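Local coordinates for coiled-coil quantitatively-enriched protein 1 (PDB 7CUJ) that acts as a molecular adaptor at telomeres, linking them to the meiotic centrosome and supporting telomere length regulation and chromosome segregation, at residues F35-F40 with E51-F56; G215-A220 with G238-L243. All blocks are in the same frame, centred on the assembly; numbering follows the deposited sequence.

Contact 1 (F35-F40 with E51-F56)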
loop_
_atom_site.group_PDB
_atom_site.type_symbol
_atom_site.label_atom_id
_atom_site.label_comp_id
_atom_site.label_asym_id
_atom_site.label_seq_id
_atom_site.Cartn_x
_atom_site.Cartn_y
_atom_site.Cartn_z
ATOM N N PHE A 35 -4.142 -0.541 1.182
ATOM C CA PHE A 35 -4.229 -0.753 -0.256
ATOM C C PHE A 35 -4.728 -2.164 -0.551
ATOM O O PHE A 35 -5.669 -2.343 -1.319
ATOM C CB PHE A 35 -2.873 -0.535 -0.934
ATOM C CG PHE A 35 -2.904 -0.694 -2.434
ATOM C CD1 PHE A 35 -2.848 -1.949 -3.022
ATOM C CD2 PHE A 35 -3.024 0.412 -3.263
ATOM C CE1 PHE A 35 -2.900 -2.096 -4.402
ATOM C CE2 PHE A 35 -3.069 0.267 -4.644
ATOM C CZ PHE A 35 -3.003 -0.986 -5.213
ATOM N N CYS A 36 -4.069 -3.146 0.070
ATOM C CA CYS A 36 -4.311 -4.566 -0.124
ATOM C C CYS A 36 -5.749 -4.939 0.243
ATOM O O CYS A 36 -6.381 -5.724 -0.461
ATOM C CB CYS A 36 -3.337 -5.373 0.726
ATOM S SG CYS A 36 -3.306 -7.133 0.312
ATOM N N ILE A 37 -6.252 -4.380 1.350
ATOM C CA ILE A 37 -7.598 -4.667 1.821
ATOM C C ILE A 37 -8.604 -4.081 0.834
ATOM O O ILE A 37 -9.545 -4.766 0.428
ATOM C CB ILE A 37 -7.811 -4.151 3.262
ATOM C CG1 ILE A 37 -7.120 -5.052 4.292
ATOM C CG2 ILE A 37 -9.291 -3.986 3.573
ATOM C CD1 ILE A 37 -6.983 -4.437 5.667
ATOM N N ASP A 38 -8.375 -2.822 0.436
ATOM C CA ASP A 38 -9.252 -2.121 -0.486
ATOM C C ASP A 38 -9.337 -2.890 -1.804
ATOM O O ASP A 38 -10.422 -3.048 -2.358
ATOM C CB ASP A 38 -8.812 -0.668 -0.687
ATOM C CG ASP A 38 -9.658 0.084 -1.701
ATOM O OD1 ASP A 38 -10.860 0.293 -1.428
ATOM O OD2 ASP A 38 -9.111 0.443 -2.763
ATOM N N HIS A 39 -8.185 -3.374 -2.279
ATOM C CA HIS A 39 -8.099 -4.118 -3.525
ATOM C C HIS A 39 -8.896 -5.417 -3.421
ATOM O O HIS A 39 -9.756 -5.688 -4.257
ATOM C CB HIS A 39 -6.632 -4.371 -3.897
ATOM C CG HIS A 39 -6.457 -5.042 -5.218
ATOM N ND1 HIS A 39 -6.368 -4.329 -6.403
ATOM C CD2 HIS A 39 -6.355 -6.347 -5.550
ATOM C CE1 HIS A 39 -6.219 -5.169 -7.405
ATOM N NE2 HIS A 39 -6.204 -6.414 -6.910
ATOM N N PHE A 40 -8.610 -6.193 -2.369
ATOM C CA PHE A 40 -9.154 -7.526 -2.173
ATOM C C PHE A 40 -10.665 -7.482 -1.942
ATOM O O PHE A 40 -11.379 -8.394 -2.355
ATOM C CB PHE A 40 -8.435 -8.204 -1.004
ATOM C CG PHE A 40 -9.021 -9.524 -0.573
ATOM C CD1 PHE A 40 -8.839 -10.666 -1.342
ATOM C CD2 PHE A 40 -9.745 -9.627 0.606
ATOM C CE1 PHE A 40 -9.375 -11.882 -0.944
ATOM C CE2 PHE A 40 -10.280 -10.844 1.004
ATOM C CZ PHE A 40 -10.093 -11.969 0.229
ATOM N N GLU A 51 -2.580 -14.269 -0.825
ATOM C CA GLU A 51 -1.497 -14.731 0.030
ATOM C C GLU A 51 -1.218 -13.692 1.113
ATOM O O GLU A 51 -0.991 -14.046 2.270
ATOM C CB GLU A 51 -0.252 -14.998 -0.821
ATOM C CG GLU A 51 0.958 -15.470 -0.031
ATOM C CD GLU A 51 2.046 -16.135 -0.860
ATOM O OE1 GLU A 51 2.709 -17.048 -0.327
ATOM O OE2 GLU A 51 2.232 -15.740 -2.039
ATOM N N LYS A 52 -1.245 -12.410 0.721
ATOM C CA LYS A 52 -0.961 -11.301 1.617
ATOM C C LYS A 52 -2.118 -11.080 2.589
ATOM O O LYS A 52 -1.900 -10.648 3.717
ATOM C CB LYS A 52 -0.628 -10.039 0.815
ATOM C CG LYS A 52 0.839 -9.910 0.432
ATOM C CD LYS A 52 1.077 -9.149 -0.849
ATOM C CE LYS A 52 2.547 -9.078 -1.206
ATOM N NZ LYS A 52 2.765 -8.343 -2.473
ATOM N N ILE A 53 -3.342 -11.378 2.142
ATOM C CA ILE A 53 -4.509 -11.241 2.996
ATOM C C ILE A 53 -4.470 -12.308 4.091
ATOM O O ILE A 53 -4.933 -12.061 5.201
ATOM C CB ILE A 53 -5.822 -11.259 2.183
ATOM C CG1 ILE A 53 -6.002 -9.978 1.361
ATOM C CG2 ILE A 53 -7.028 -11.523 3.077
ATOM C CD1 ILE A 53 -6.151 -8.719 2.187
ATOM N N ARG A 54 -3.895 -13.477 3.781
ATOM C CA ARG A 54 -3.754 -14.533 4.774
ATOM C C ARG A 54 -2.812 -14.079 5.889
ATOM O O ARG A 54 -3.016 -14.436 7.044
ATOM C CB ARG A 54 -3.341 -15.865 4.137
ATOM C CG ARG A 54 -4.490 -16.593 3.453
ATOM C CD ARG A 54 -4.216 -18.051 3.133
ATOM N NE ARG A 54 -2.999 -18.245 2.354
ATOM C CZ ARG A 54 -2.908 -18.109 1.033
ATOM N NH1 ARG A 54 -3.969 -17.773 0.318
ATOM N NH2 ARG A 54 -1.749 -18.308 0.430
ATOM N N LEU A 55 -1.802 -13.277 5.535
ATOM C CA LEU A 55 -0.878 -12.735 6.520
ATOM C C LEU A 55 -1.586 -11.693 7.385
ATOM O O LEU A 55 -1.329 -11.609 8.586
ATOM C CB LEU A 55 0.350 -12.151 5.812
ATOM C CG LEU A 55 1.394 -11.504 6.722
ATOM C CD1 LEU A 55 2.046 -12.527 7.649
ATOM C CD2 LEU A 55 2.443 -10.756 5.907
ATOM N N PHE A 56 -2.480 -10.910 6.763
ATOM C CA PHE A 56 -3.301 -9.949 7.481
ATOM C C PHE A 56 -4.152 -10.676 8.520
ATOM O O PHE A 56 -4.213 -10.266 9.676
ATOM C CB PHE A 56 -4.213 -9.158 6.536
ATOM C CG PHE A 56 -5.250 -8.340 7.262
ATOM C CD1 PHE A 56 -4.910 -7.137 7.867
ATOM C CD2 PHE A 56 -6.559 -8.789 7.383
ATOM C CE1 PHE A 56 -5.856 -6.395 8.557
ATOM C CE2 PHE A 56 -7.503 -8.048 8.076
ATOM C CZ PHE A 56 -7.151 -6.852 8.663
#
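Ile53 and Phe40 form the tight centre where two successive helices, 34-41 and 47-65, pack against each other at the edge of an α/β domain, one part of the longer protein, built round a parallel sheet. The two short segments run at 119° to one another with their axes 10.3 Å apart, and Ile53 gives the largest share of the buried surface. Its CG1 methylene lies over one face of the Phe40 ring, displaced toward the rim, and comes within 3.6 Å of Phe40 CG in a CH-pi contact; Ile53 CG2 meets the ring at Phe40 CE2, 3.9 Å away. The Ile53 CD1 methyl also touches Cys36 SG, 3.8 Å away, while staying near Phe40 CB.

Beyond Cys36 the packing thins toward the partly exposed side. Lys52 gives only its CB, 4.0 Å from Cys36 SG, and its extended chain then leads away to a weak hydrogen bond between NZ and His39 ND1 of the second subunit. On the buried flank, the Ile37 and Phe56 side chains cross at about a right angle, and Ile37 CD1 makes a CH-pi contact over one face of the Phe56 ring, 3.7 Å from Phe56 CE1.

Contact 2 (G215-A220 with G238-L243)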
loop_
_atom_site.group_PDB
_atom_site.type_symbol
_atom_site.label_atom_id
_atom_site.label_comp_id
_atom_site.label_asym_id
_atom_site.label_seq_id
_atom_site.Cartn_x
_atom_site.Cartn_y
_atom_site.Cartn_z
ATOM N N GLY A 215 -14.904 -6.983 18.605
ATOM C CA GLY A 215 -14.469 -6.092 17.541
ATOM C C GLY A 215 -13.238 -6.609 16.799
ATOM O O GLY A 215 -12.726 -5.926 15.916
ATOM N N SER A 216 -12.782 -7.815 17.163
ATOM C CA SER A 216 -11.615 -8.433 16.552
ATOM C C SER A 216 -12.043 -9.280 15.354
ATOM O O SER A 216 -13.228 -9.340 15.034
ATOM C CB SER A 216 -10.849 -9.250 17.566
ATOM O OG SER A 216 -11.555 -10.436 17.901
ATOM N N ILE A 217 -11.063 -9.936 14.712
ATOM C CA ILE A 217 -11.315 -10.874 13.628
ATOM C C ILE A 217 -12.104 -12.076 14.145
ATOM O O ILE A 217 -12.811 -12.723 13.378
ATOM C CB ILE A 217 -10.014 -11.311 12.922
ATOM C CG1 ILE A 217 -10.324 -12.094 11.642
ATOM C CG2 ILE A 217 -9.113 -12.101 13.864
ATOM C CD1 ILE A 217 -9.175 -12.197 10.675
ATOM N N GLU A 218 -11.954 -12.366 15.443
ATOM C CA GLU A 218 -12.636 -13.478 16.086
ATOM C C GLU A 218 -14.140 -13.224 16.047
ATOM O O GLU A 218 -14.915 -14.116 15.712
ATOM C CB GLU A 218 -12.164 -13.635 17.533
ATOM C CG GLU A 218 -10.673 -13.868 17.692
ATOM C CD GLU A 218 -10.268 -14.312 19.089
ATOM O OE1 GLU A 218 -10.612 -13.608 20.067
ATOM O OE2 GLU A 218 -9.618 -15.367 19.202
ATOM N N HIS A 219 -14.531 -11.989 16.382
ATOM C CA HIS A 219 -15.913 -11.540 16.322
ATOM C C HIS A 219 -16.449 -11.664 14.897
ATOM O O HIS A 219 -17.571 -12.127 14.699
ATOM C CB HIS A 219 -16.015 -10.103 16.849
ATOM C CG HIS A 219 -17.400 -9.673 17.192
ATOM N ND1 HIS A 219 -17.652 -8.515 17.903
ATOM C CD2 HIS A 219 -18.602 -10.233 16.940
ATOM C CE1 HIS A 219 -18.952 -8.373 18.066
ATOM N NE2 HIS A 219 -19.555 -9.417 17.486
ATOM N N ALA A 220 -15.630 -11.256 13.916
ATOM C CA ALA A 220 -16.018 -11.259 12.514
ATOM C C ALA A 220 -16.207 -12.689 12.007
ATOM O O ALA A 220 -17.188 -12.978 11.325
ATOM C CB ALA A 220 -15.004 -10.500 11.689
ATOM N N GLY A 238 -13.325 -7.106 5.599
ATOM C CA GLY A 238 -14.051 -5.855 5.450
ATOM C C GLY A 238 -14.532 -5.309 6.791
ATOM O O GLY A 238 -14.337 -4.131 7.088
ATOM N N VAL A 239 -15.142 -6.190 7.597
ATOM C CA VAL A 239 -15.724 -5.817 8.877
ATOM C C VAL A 239 -14.609 -5.340 9.803
ATOM O O VAL A 239 -14.716 -4.281 10.421
ATOM C CB VAL A 239 -16.541 -6.976 9.489
ATOM C CG1 VAL A 239 -16.883 -6.745 10.954
ATOM C CG2 VAL A 239 -17.806 -7.265 8.696
ATOM N N VAL A 240 -13.536 -6.132 9.881
ATOM C CA VAL A 240 -12.394 -5.812 10.720
ATOM C C VAL A 240 -11.789 -4.487 10.262
ATOM O O VAL A 240 -11.501 -3.627 11.091
ATOM C CB VAL A 240 -11.372 -6.967 10.745
ATOM C CG1 VAL A 240 -9.962 -6.501 11.061
ATOM C CG2 VAL A 240 -11.797 -8.058 11.715
ATOM N N ALA A 241 -11.618 -4.328 8.942
ATOM C CA ALA A 241 -11.098 -3.093 8.375
ATOM C C ALA A 241 -11.949 -1.899 8.810
ATOM O O ALA A 241 -11.408 -0.890 9.255
ATOM C CB ALA A 241 -10.985 -3.191 6.870
ATOM N N THR A 242 -13.277 -2.024 8.697
ATOM C CA THR A 242 -14.174 -0.932 9.043
ATOM C C THR A 242 -14.054 -0.599 10.527
ATOM O O THR A 242 -13.889 0.564 10.889
ATOM C CB THR A 242 -15.624 -1.226 8.638
ATOM O OG1 THR A 242 -15.661 -1.392 7.219
ATOM C CG2 THR A 242 -16.583 -0.123 9.032
ATOM N N LEU A 243 -14.120 -1.630 11.377
ATOM C CA LEU A 243 -14.119 -1.445 12.819
ATOM C C LEU A 243 -12.833 -0.761 13.283
ATOM O O LEU A 243 -12.854 -0.016 14.262
ATOM C CB LEU A 243 -14.314 -2.800 13.512
ATOM C CG LEU A 243 -15.707 -3.420 13.383
ATOM C CD1 LEU A 243 -15.727 -4.834 13.942
ATOM C CD2 LEU A 243 -16.766 -2.567 14.067
#
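Ser216 OG is held by two backbone groups just where the loop 215-216 turns into helix 217-223, while the carbonyl oxygen of the same residue touches Val240 of helix 232-243. Ser216 is the N-cap of the first helix: its OG accepts a rather bent bond from Glu218 N at 3.2 Å (136° at the hydrogen) and is also hydrogen-bonded to His213 O. One residue earlier, Gly215 N donates to His219 ND1, a straighter bond with the nitrogen lying practically in the imidazole plane. Since His219 NE2 is itself hydrogen-bonded to Met308 O, this is consistent with a neutral ring carrying its proton on NE2. The bonds from Gly215 N and Glu218 N tie the turn to the first residues of the helix, and Gly215 takes a positive phi (87°) that suits a glycine.

Across the contact the meeting is by van der Waals packing, with methyls also against two backbone carbonyl oxygens. Val240 has CG2 anti to its carbonyl carbon, and this one methyl meets the start of the opposing helix: it is 3.4 Å from Ile217 CA, a close fit, and 4.0 Å from Ala220 CB. Ala220, whose CB points toward the second helix, also meets Val239 CG1 more loosely, at 4.3 Å. At the other end the contact opens to solvent, where the exposed Leu243 lays CD1 3.8 Å from Gly215 O.

The turn follows strand 208-213, next to strand 11-16, outermost in this chain's parallel sheet, so the contact joins the sheet's strand-to-helix connection to the C-terminal end of helix 232-243. Helix 47-65 passes alongside, with Ile57, Ala60 and His61 against Ile217, and helix 20-32 adds Met26 beside Val240.

Contact 1 closes in the chain before contact 2 opens, yet their centres are only about 14 Å apart and the two touch directly. Val240 is shared: while one of its methyls serves contact 2, the other, Val240 CG1, packs 3.7 Å from Phe56 CZ of contact 1. A second bridge runs between Ile37 CG2 and Ala241 CB, at 3.8 Å. Helix 232-243 thus lies between the sheet-proximal turn at 215-220 and the outlying pair of helices. The centre of contact 2 is about 14 Å from the centre of the chain and that of contact 1 about 22 Å, where its helices meet a second subunit and chains of another protein, consistent with an adaptor role.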